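Local coordinates for protein purine nucleoside phosphorylase YlmD (Geobacillus stearothermophilus, PDB 6T1B) that catalyses the phosphorolysis of adenosine, inosine and S-methyl-5'-thioadenosine to free base and ribose 1-phosphate derivative, and also deaminates adenosine, using zinc as cofactor, at residues L110-D113 and L118-L121; F131-A136 and W159-R164; A222-L227 and V232-I237. All blocks are in the same frame, centred on the assembly; numbering follows the deposited sequence.

Interaction 1: L110-D113 and L118-L121; sequences LYTD and LLAL
Leu-119 reaches across to Leu-110 with both of its methyl groups, and the contact is made through side-chain carbons, with no hydrogen bond across it. The CD2 methyl meets side chains, lying 4.0 Å from CB of Leu-110 and 4.1 Å from CG2 of Thr-112. The CD1 methyl meets main chain instead: it stands 3.6 Å from the carbonyl O of Leu-110 and 3.8 Å from CA of Tyr-111. Further along, Leu-110 and Leu-121 pass each other at a slant, their CD1 methyls 3.9 Å apart. In Leu-110 the CG is anti to the carbonyl carbon (chi1 -61°) and CD1 is anti to CA, which extends the side chain until CD1 reaches Leu-121.

The two strands run almost exactly antiparallel, at 172°, with their axes 7.9 Å apart. They are strands of different sheets, facing each other through side chains after a short connection, which is the geometry of a β-arch rather than of a β-hairpin. Cut back to an alanine, Leu-119 would lose both methyls, and CB of Leu-110 and CG2 of Thr-112 would probably be left without their apolar mate across the sheets.

The two hydroxyls of strand 110-112 find partners outside the contact. Thr-112 divides its branches: CG2 faces Leu-119, while OG1, anti to the backbone N (chi1 -174°), is hydrogen-bonded to Val-88 O and Glu-114 N. Tyr-111 points the other way, and its hydroxyl bonds to Glu-165. At the far end, the side chain of Leu-121 packs against that of His-143, a ligand of the catalytic zinc, and comes within about 6 Å of the bound inosine.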
loop_
_atom_site.group_PDB
_atom_site.type_symbol
_atom_site.label_atom_id
_atom_site.label_comp_id
_atom_site.label_asym_id
_atom_site.label_seq_id
_atom_site.Cartn_x
_atom_site.Cartn_y
_atom_site.Cartn_z
ATOM N N LEU A 110 1.198 4.195 -8.036
ATOM C CA LEU A 110 1.289 5.566 -8.494
ATOM C C LEU A 110 2.582 6.159 -7.962
ATOM O O LEU A 110 3.073 5.744 -6.906
ATOM C CB LEU A 110 0.155 6.435 -7.942
ATOM C CG LEU A 110 -1.254 6.026 -8.333
ATOM C CD1 LEU A 110 -2.283 6.834 -7.566
ATOM C CD2 LEU A 110 -1.444 6.127 -9.826
ATOM N N TYR A 111 3.118 7.147 -8.672
ATOM C CA TYR A 111 4.199 7.924 -8.084
ATOM C C TYR A 111 4.119 9.357 -8.571
ATOM O O TYR A 111 3.500 9.641 -9.598
ATOM C CB TYR A 111 5.589 7.351 -8.351
ATOM C CG TYR A 111 6.124 7.410 -9.757
ATOM C CD1 TYR A 111 6.928 8.463 -10.171
ATOM C CD2 TYR A 111 5.899 6.369 -10.642
ATOM C CE1 TYR A 111 7.470 8.490 -11.441
ATOM C CE2 TYR A 111 6.443 6.398 -11.901
ATOM C CZ TYR A 111 7.217 7.444 -12.297
ATOM O OH TYR A 111 7.756 7.439 -13.567
ATOM N N THR A 112 4.766 10.268 -7.842
ATOM C CA THR A 112 4.816 11.658 -8.260
ATOM C C THR A 112 6.082 12.309 -7.724
ATOM O O THR A 112 6.582 11.945 -6.649
ATOM C CB THR A 112 3.583 12.431 -7.776
ATOM O OG1 THR A 112 3.570 13.760 -8.303
ATOM C CG2 THR A 112 3.537 12.512 -6.251
ATOM N N ASP A 113 6.575 13.286 -8.465
ATOM C CA ASP A 113 7.668 14.117 -7.989
ATOM C C ASP A 113 7.212 15.527 -7.628
ATOM O O ASP A 113 8.036 16.398 -7.370
ATOM C CB ASP A 113 8.851 14.113 -8.966
ATOM C CG ASP A 113 8.535 14.775 -10.288
ATOM O OD1 ASP A 113 7.413 15.260 -10.455
ATOM O OD2 ASP A 113 9.426 14.803 -11.170
ATOM N N LEU A 118 -1.593 13.884 -2.969
ATOM C CA LEU A 118 -1.637 12.774 -2.027
ATOM C C LEU A 118 -1.987 11.501 -2.771
ATOM O O LEU A 118 -3.122 11.324 -3.205
ATOM C CB LEU A 118 -2.631 13.036 -0.892
ATOM C CG LEU A 118 -2.465 12.066 0.281
ATOM C CD1 LEU A 118 -1.226 12.372 1.110
ATOM C CD2 LEU A 118 -3.715 12.014 1.159
ATOM N N LEU A 119 -1.028 10.585 -2.907
ATOM C CA LEU A 119 -1.310 9.285 -3.488
ATOM C C LEU A 119 -2.094 8.496 -2.455
ATOM O O LEU A 119 -1.708 8.464 -1.276
ATOM C CB LEU A 119 -0.008 8.561 -3.819
ATOM C CG LEU A 119 0.968 9.402 -4.663
ATOM C CD1 LEU A 119 2.220 8.570 -4.911
ATOM C CD2 LEU A 119 0.385 9.885 -5.933
ATOM N N ALA A 120 -3.157 7.821 -2.876
ATOM C CA ALA A 120 -4.086 7.219 -1.931
ATOM C C ALA A 120 -4.590 5.903 -2.510
ATOM O O ALA A 120 -5.306 5.897 -3.521
ATOM C CB ALA A 120 -5.230 8.197 -1.659
ATOM N N LEU A 121 -4.235 4.786 -1.852
ATOM C CA LEU A 121 -4.603 3.446 -2.285
ATOM C C LEU A 121 -5.261 2.682 -1.125
ATOM O O LEU A 121 -4.940 2.925 0.046
ATOM C CB LEU A 121 -3.385 2.666 -2.814
ATOM C CG LEU A 121 -2.963 2.962 -4.255
ATOM C CD1 LEU A 121 -2.303 4.299 -4.545
ATOM C CD2 LEU A 121 -2.048 1.832 -4.749
#

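Interaction 2: F131-A136 and W159-R164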
loop_
_atom_site.group_PDB
_atom_site.type_symbol
_atom_site.label_atom_id
_atom_site.label_comp_id
_atom_site.label_asym_id
_atom_site.label_seq_id
_atom_site.Cartn_x
_atom_site.Cartn_y
_atom_site.Cartn_z
ATOM N N PHE A 131 7.286 4.267 -1.196
ATOM C CA PHE A 131 8.592 4.576 -1.743
ATOM C C PHE A 131 8.882 6.064 -1.561
ATOM O O PHE A 131 7.982 6.900 -1.740
ATOM C CB PHE A 131 8.622 4.301 -3.246
ATOM C CG PHE A 131 8.383 2.875 -3.648
ATOM C CD1 PHE A 131 7.114 2.339 -3.694
ATOM C CD2 PHE A 131 9.431 2.084 -4.058
ATOM C CE1 PHE A 131 6.933 1.038 -4.126
ATOM C CE2 PHE A 131 9.246 0.787 -4.469
ATOM C CZ PHE A 131 8.001 0.271 -4.514
ATOM N N VAL A 132 10.128 6.393 -1.275
ATOM C CA VAL A 132 10.531 7.784 -1.232
ATOM C C VAL A 132 11.962 7.871 -1.720
ATOM O O VAL A 132 12.800 7.019 -1.412
ATOM C CB VAL A 132 10.361 8.392 0.179
ATOM C CG1 VAL A 132 11.264 7.747 1.199
ATOM C CG2 VAL A 132 10.530 9.912 0.141
ATOM N N ALA A 133 12.236 8.892 -2.510
ATOM C CA ALA A 133 13.607 9.310 -2.804
ATOM C C ALA A 133 13.679 10.747 -2.296
ATOM O O ALA A 133 13.343 11.704 -3.026
ATOM C CB ALA A 133 13.919 9.199 -4.292
ATOM N N PRO A 134 14.107 10.959 -1.042
ATOM C CA PRO A 134 13.971 12.296 -0.437
ATOM C C PRO A 134 14.729 13.377 -1.169
ATOM O O PRO A 134 14.249 14.511 -1.275
ATOM C CB PRO A 134 14.520 12.103 0.983
ATOM C CG PRO A 134 14.399 10.671 1.258
ATOM C CD PRO A 134 14.596 9.962 -0.063
ATOM N N SER A 135 15.930 13.071 -1.656
ATOM C CA SER A 135 16.716 14.091 -2.331
ATOM C C SER A 135 15.967 14.599 -3.554
ATOM O O SER A 135 15.912 15.811 -3.800
ATOM C CB SER A 135 18.087 13.526 -2.699
ATOM O OG SER A 135 17.991 12.468 -3.641
ATOM N N ALA A 136 15.348 13.693 -4.302
ATOM C CA ALA A 136 14.717 14.013 -5.573
ATOM C C ALA A 136 13.254 14.396 -5.446
ATOM O O ALA A 136 12.619 14.710 -6.459
ATOM C CB ALA A 136 14.845 12.830 -6.525
ATOM N N TRP A 159 12.380 0.173 -11.309
ATOM C CA TRP A 159 12.802 0.289 -12.699
ATOM C C TRP A 159 12.335 1.600 -13.320
ATOM O O TRP A 159 13.081 2.234 -14.082
ATOM C CB TRP A 159 12.267 -0.898 -13.504
ATOM C CG TRP A 159 12.696 -0.919 -14.933
ATOM C CD1 TRP A 159 13.885 -1.368 -15.416
ATOM C CD2 TRP A 159 11.933 -0.488 -16.068
ATOM N NE1 TRP A 159 13.916 -1.240 -16.783
ATOM C CE2 TRP A 159 12.729 -0.706 -17.210
ATOM C CE3 TRP A 159 10.659 0.059 -16.231
ATOM C CZ2 TRP A 159 12.296 -0.390 -18.496
ATOM C CZ3 TRP A 159 10.227 0.371 -17.514
ATOM C CH2 TRP A 159 11.046 0.145 -18.629
ATOM N N LEU A 160 11.097 2.003 -13.040
ATOM C CA LEU A 160 10.601 3.258 -13.600
ATOM C C LEU A 160 11.364 4.444 -13.030
ATOM O O LEU A 160 11.714 5.372 -13.767
ATOM C CB LEU A 160 9.110 3.425 -13.329
ATOM C CG LEU A 160 8.188 2.473 -14.093
ATOM C CD1 LEU A 160 6.751 2.560 -13.574
ATOM C CD2 LEU A 160 8.223 2.767 -15.568
ATOM N N TRP A 161 11.656 4.426 -11.729
ATOM C CA TRP A 161 12.399 5.540 -11.152
ATOM C C TRP A 161 13.799 5.623 -11.748
ATOM O O TRP A 161 14.316 6.719 -11.994
ATOM C CB TRP A 161 12.431 5.441 -9.635
ATOM C CG TRP A 161 11.118 5.771 -8.995
ATOM C CD1 TRP A 161 9.886 5.794 -9.592
ATOM C CD2 TRP A 161 10.889 6.129 -7.619
ATOM N NE1 TRP A 161 8.920 6.136 -8.675
ATOM C CE2 TRP A 161 9.522 6.370 -7.462
ATOM C CE3 TRP A 161 11.733 6.314 -6.522
ATOM C CZ2 TRP A 161 8.971 6.737 -6.244
ATOM C CZ3 TRP A 161 11.182 6.674 -5.322
ATOM C CH2 TRP A 161 9.820 6.881 -5.187
ATOM N N GLN A 162 14.420 4.467 -12.034
ATOM C CA GLN A 162 15.763 4.469 -12.596
ATOM C C GLN A 162 15.742 4.912 -14.045
ATOM O O GLN A 162 16.518 5.782 -14.450
ATOM C CB GLN A 162 16.377 3.080 -12.460
ATOM C CG GLN A 162 17.850 3.061 -12.844
ATOM C CD GLN A 162 18.574 1.834 -12.331
ATOM O OE1 GLN A 162 17.954 0.905 -11.808
ATOM N NE2 GLN A 162 19.897 1.825 -12.475
ATOM N N THR A 163 14.844 4.329 -14.846
ATOM C CA THR A 163 14.916 4.522 -16.293
ATOM C C THR A 163 14.206 5.785 -16.751
ATOM O O THR A 163 14.637 6.407 -17.725
ATOM C CB THR A 163 14.336 3.317 -17.034
ATOM O OG1 THR A 163 12.923 3.209 -16.812
ATOM C CG2 THR A 163 15.009 2.041 -16.572
ATOM N N ARG A 164 13.115 6.168 -16.099
ATOM C CA ARG A 164 12.396 7.366 -16.498
ATOM C C ARG A 164 12.714 8.578 -15.651
ATOM O O ARG A 164 12.691 9.696 -16.172
ATOM C CB ARG A 164 10.894 7.101 -16.499
ATOM C CG ARG A 164 10.528 5.950 -17.424
ATOM C CD ARG A 164 9.042 5.847 -17.626
ATOM N NE ARG A 164 8.694 4.725 -18.490
ATOM C CZ ARG A 164 7.448 4.367 -18.779
ATOM N NH1 ARG A 164 6.426 5.046 -18.273
ATOM N NH2 ARG A 164 7.225 3.330 -19.573
#
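Trp-161 drives its indole from the helix onto the strand, and Phe-131 answers with a ring set steeply against it. The edge of the phenyl group is turned to the face of the indole six-membered ring, an edge-to-face pair with centroids 5.9 Å apart and planes at 58°. Phe-131 starts out toward the helix, but its ring then leads away; the nearest touch is therefore made by its CB, which sits 3.4 Å from CH2 of Trp-161 in an oblique approach.

The far rim of the indole rests on the backbone. Its CZ3 lies 3.7 Å from N of Ala-133 and 3.9 Å from the CB of that residue, whose small methyl also points at the helix, while the carbonyl carbon of Val-132 is near the ring plane, at its edge. CG of Trp-161 is anti to its carbonyl carbon (chi1 -73°), and with this turn the long indole reaches from the helix to the strand, whose axes approach to 11.5 Å.

Strand 131-133 and helix 159-163 run nearly parallel, 20° apart, as fits a helix in the β-alpha-β crossover from strand 138-144 to strand 173-176, which passes over strand 127-133 lying between them. Leu-138 and Ile-172 pack round Trp-161 from these neighbouring parts, and Phe-131 touches Val-174.

Interaction 3: A222-L227 and V232-I237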
loop_
_atom_site.group_PDB
_atom_site.type_symbol
_atom_site.label_atom_id
_atom_site.label_comp_id
_atom_site.label_asym_id
_atom_site.label_seq_id
_atom_site.Cartn_x
_atom_site.Cartn_y
_atom_site.Cartn_z
ATOM N N ALA A 222 8.339 -11.441 0.457
ATOM C CA ALA A 222 8.462 -11.620 -0.985
ATOM C C ALA A 222 8.769 -10.286 -1.663
ATOM O O ALA A 222 9.629 -10.210 -2.550
ATOM C CB ALA A 222 7.185 -12.222 -1.556
ATOM N N ASN A 223 8.077 -9.236 -1.251
ATOM C CA ASN A 223 8.304 -7.920 -1.841
ATOM C C ASN A 223 9.648 -7.350 -1.417
ATOM O O ASN A 223 10.360 -6.771 -2.239
ATOM C CB ASN A 223 7.137 -7.013 -1.499
ATOM C CG ASN A 223 5.993 -7.234 -2.438
ATOM O OD1 ASN A 223 6.043 -6.787 -3.580
ATOM N ND2 ASN A 223 5.004 -8.011 -2.012
ATOM N N ARG A 224 10.060 -7.583 -0.165
ATOM C CA ARG A 224 11.385 -7.155 0.256
ATOM C C ARG A 224 12.457 -7.801 -0.609
ATOM O O ARG A 224 13.400 -7.135 -1.056
ATOM C CB ARG A 224 11.610 -7.494 1.729
ATOM C CG ARG A 224 12.995 -7.159 2.238
ATOM C CD ARG A 224 13.133 -7.425 3.736
ATOM N NE ARG A 224 14.536 -7.388 4.098
ATOM C CZ ARG A 224 15.346 -8.435 4.034
ATOM N NH1 ARG A 224 14.901 -9.621 3.639
ATOM N NH2 ARG A 224 16.626 -8.298 4.354
ATOM N N LEU A 225 12.357 -9.116 -0.834
ATOM C CA LEU A 225 13.369 -9.813 -1.622
ATOM C C LEU A 225 13.418 -9.273 -3.043
ATOM O O LEU A 225 14.497 -9.121 -3.626
ATOM C CB LEU A 225 13.083 -11.316 -1.613
ATOM C CG LEU A 225 13.260 -12.012 -0.263
ATOM C CD1 LEU A 225 12.668 -13.420 -0.323
ATOM C CD2 LEU A 225 14.704 -12.080 0.130
ATOM N N GLN A 226 12.251 -8.955 -3.614
ATOM C CA GLN A 226 12.230 -8.365 -4.947
ATOM C C GLN A 226 12.910 -7.001 -4.954
ATOM O O GLN A 226 13.648 -6.680 -5.885
ATOM C CB GLN A 226 10.805 -8.231 -5.470
ATOM C CG GLN A 226 10.205 -9.549 -5.933
ATOM C CD GLN A 226 8.813 -9.372 -6.523
ATOM O OE1 GLN A 226 8.381 -8.262 -6.797
ATOM N NE2 GLN A 226 8.124 -10.484 -6.748
ATOM N N LEU A 227 12.630 -6.171 -3.938
ATOM C CA LEU A 227 13.234 -4.842 -3.885
ATOM C C LEU A 227 14.742 -4.932 -3.762
ATOM O O LEU A 227 15.468 -4.159 -4.396
ATOM C CB LEU A 227 12.670 -4.047 -2.715
ATOM C CG LEU A 227 11.218 -3.646 -2.910
ATOM C CD1 LEU A 227 10.582 -3.287 -1.576
ATOM C CD2 LEU A 227 11.073 -2.473 -3.860
ATOM N N VAL A 232 17.486 -1.898 -4.301
ATOM C CA VAL A 232 17.240 -1.056 -3.123
ATOM C C VAL A 232 18.046 -1.609 -1.954
ATOM O O VAL A 232 17.919 -2.803 -1.636
ATOM C CB VAL A 232 15.758 -1.025 -2.775
ATOM C CG1 VAL A 232 15.540 -0.142 -1.565
ATOM C CG2 VAL A 232 14.933 -0.525 -3.973
ATOM N N PRO A 233 18.844 -0.796 -1.271
ATOM C CA PRO A 233 19.703 -1.336 -0.208
ATOM C C PRO A 233 18.887 -1.887 0.954
ATOM O O PRO A 233 17.865 -1.310 1.346
ATOM C CB PRO A 233 20.532 -0.123 0.238
ATOM C CG PRO A 233 20.536 0.788 -0.957
ATOM C CD PRO A 233 19.161 0.619 -1.563
ATOM N N ASN A 234 19.412 -2.974 1.541
ATOM C CA ASN A 234 18.769 -3.619 2.685
ATOM C C ASN A 234 18.427 -2.609 3.773
ATOM O O ASN A 234 17.329 -2.633 4.331
ATOM C CB ASN A 234 19.706 -4.705 3.214
ATOM C CG ASN A 234 19.165 -5.436 4.425
ATOM O OD1 ASN A 234 18.054 -5.960 4.393
ATOM N ND2 ASN A 234 19.954 -5.470 5.499
ATOM N N SER A 235 19.372 -1.727 4.105
ATOM C CA SER A 235 19.186 -0.783 5.210
ATOM C C SER A 235 18.212 0.337 4.868
ATOM O O SER A 235 17.897 1.154 5.740
ATOM C CB SER A 235 20.540 -0.236 5.670
ATOM O OG SER A 235 21.156 0.508 4.646
ATOM N N HIS A 236 17.750 0.405 3.626
ATOM C CA HIS A 236 16.761 1.372 3.191
ATOM C C HIS A 236 15.343 0.826 3.204
ATOM O O HIS A 236 14.421 1.555 2.819
ATOM C CB HIS A 236 17.068 1.846 1.772
ATOM C CG HIS A 236 18.279 2.722 1.651
ATOM N ND1 HIS A 236 18.418 3.606 0.609
ATOM C CD2 HIS A 236 19.386 2.863 2.421
ATOM C CE1 HIS A 236 19.565 4.254 0.732
ATOM N NE2 HIS A 236 20.166 3.830 1.830
ATOM N N ILE A 237 15.158 -0.446 3.567
ATOM C CA ILE A 237 13.859 -1.116 3.506
ATOM C C ILE A 237 13.397 -1.392 4.928
ATOM O O ILE A 237 14.049 -2.157 5.664
ATOM C CB ILE A 237 13.920 -2.434 2.722
ATOM C CG1 ILE A 237 14.400 -2.188 1.294
ATOM C CG2 ILE A 237 12.536 -3.097 2.708
ATOM C CD1 ILE A 237 14.804 -3.472 0.569
HETATM O O HOH W 1 15.369 -4.727 5.131
#
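NH2 of Arg-224 donates to OD1 of Asn-234 at 2.7 Å, the shortest polar bond between the helix and the loop that follows it. The bond is moderately bent (N-H...O 151°), and the donor is tilted from the carbonyl plane of the amide. The two flat groups are steeply turned, their planes 78° apart, and OD1 comes to the guanidinium edge, somewhat tilted from its plane.

The same guanidinium uses a second edge site: NE donates to water 1 at 3.0 Å, and the water is also hydrogen-bonded to the main-chain O of Ile-237, at 2.9 Å. With NH1 salt-bridged to Glu-221, all three nitrogens of Arg-224 have partners, which should hold the group's rotation. An extended side chain, with CG anti to the backbone N (chi1 177°), carries the guanidinium across to Asn-234 in the 3-10 turn. On its way, CG of Arg-224 passes CG2 of Ile-237 at 4.1 Å.

Beneath this polar layer the contact turns apolar. CB of Leu-227 lies 4.0 Å from CD1 of Ile-237 and 4.3 Å from CB of Val-232. Both Leu-227 and Val-232 also touch Val-158 of helix 153-163, which lies against this side. In the loop itself a turn of 3-10 helix, with His-236 N bonded to Pro-233 O, brings the chain round to strand 237-239.

The remaining bond across the contact runs from Val-232 N to Leu-227 O, 3.0 Å long. This link spans five residues at the end of helix 219-229 and, with the apolar contact between the same two residues, is consistent with a Schellman motif, a common way of terminating an alpha-helix.

The three contacts follow one another along the chain, each closing before the next opens. The centres of interactions 1 and 2 are 13 Å apart, those of 2 and 3 are 14 Å apart, and those of 1 and 3 are 20 Å apart without touching. Interaction 2 joins the others: Trp-161 meets the Tyr-111 ring edge-to-face, and Phe-131 packs on Leu-227. All three reach the mixed sheet holding strands 109-112, 127-133 and 237-239. Interaction 1 mates it with the second six-stranded sheet, near the catalytic site, whereas interactions 2 and 3 belong to its helix-covered side, and interaction 3 lies away from the annotated zinc and inosine sites.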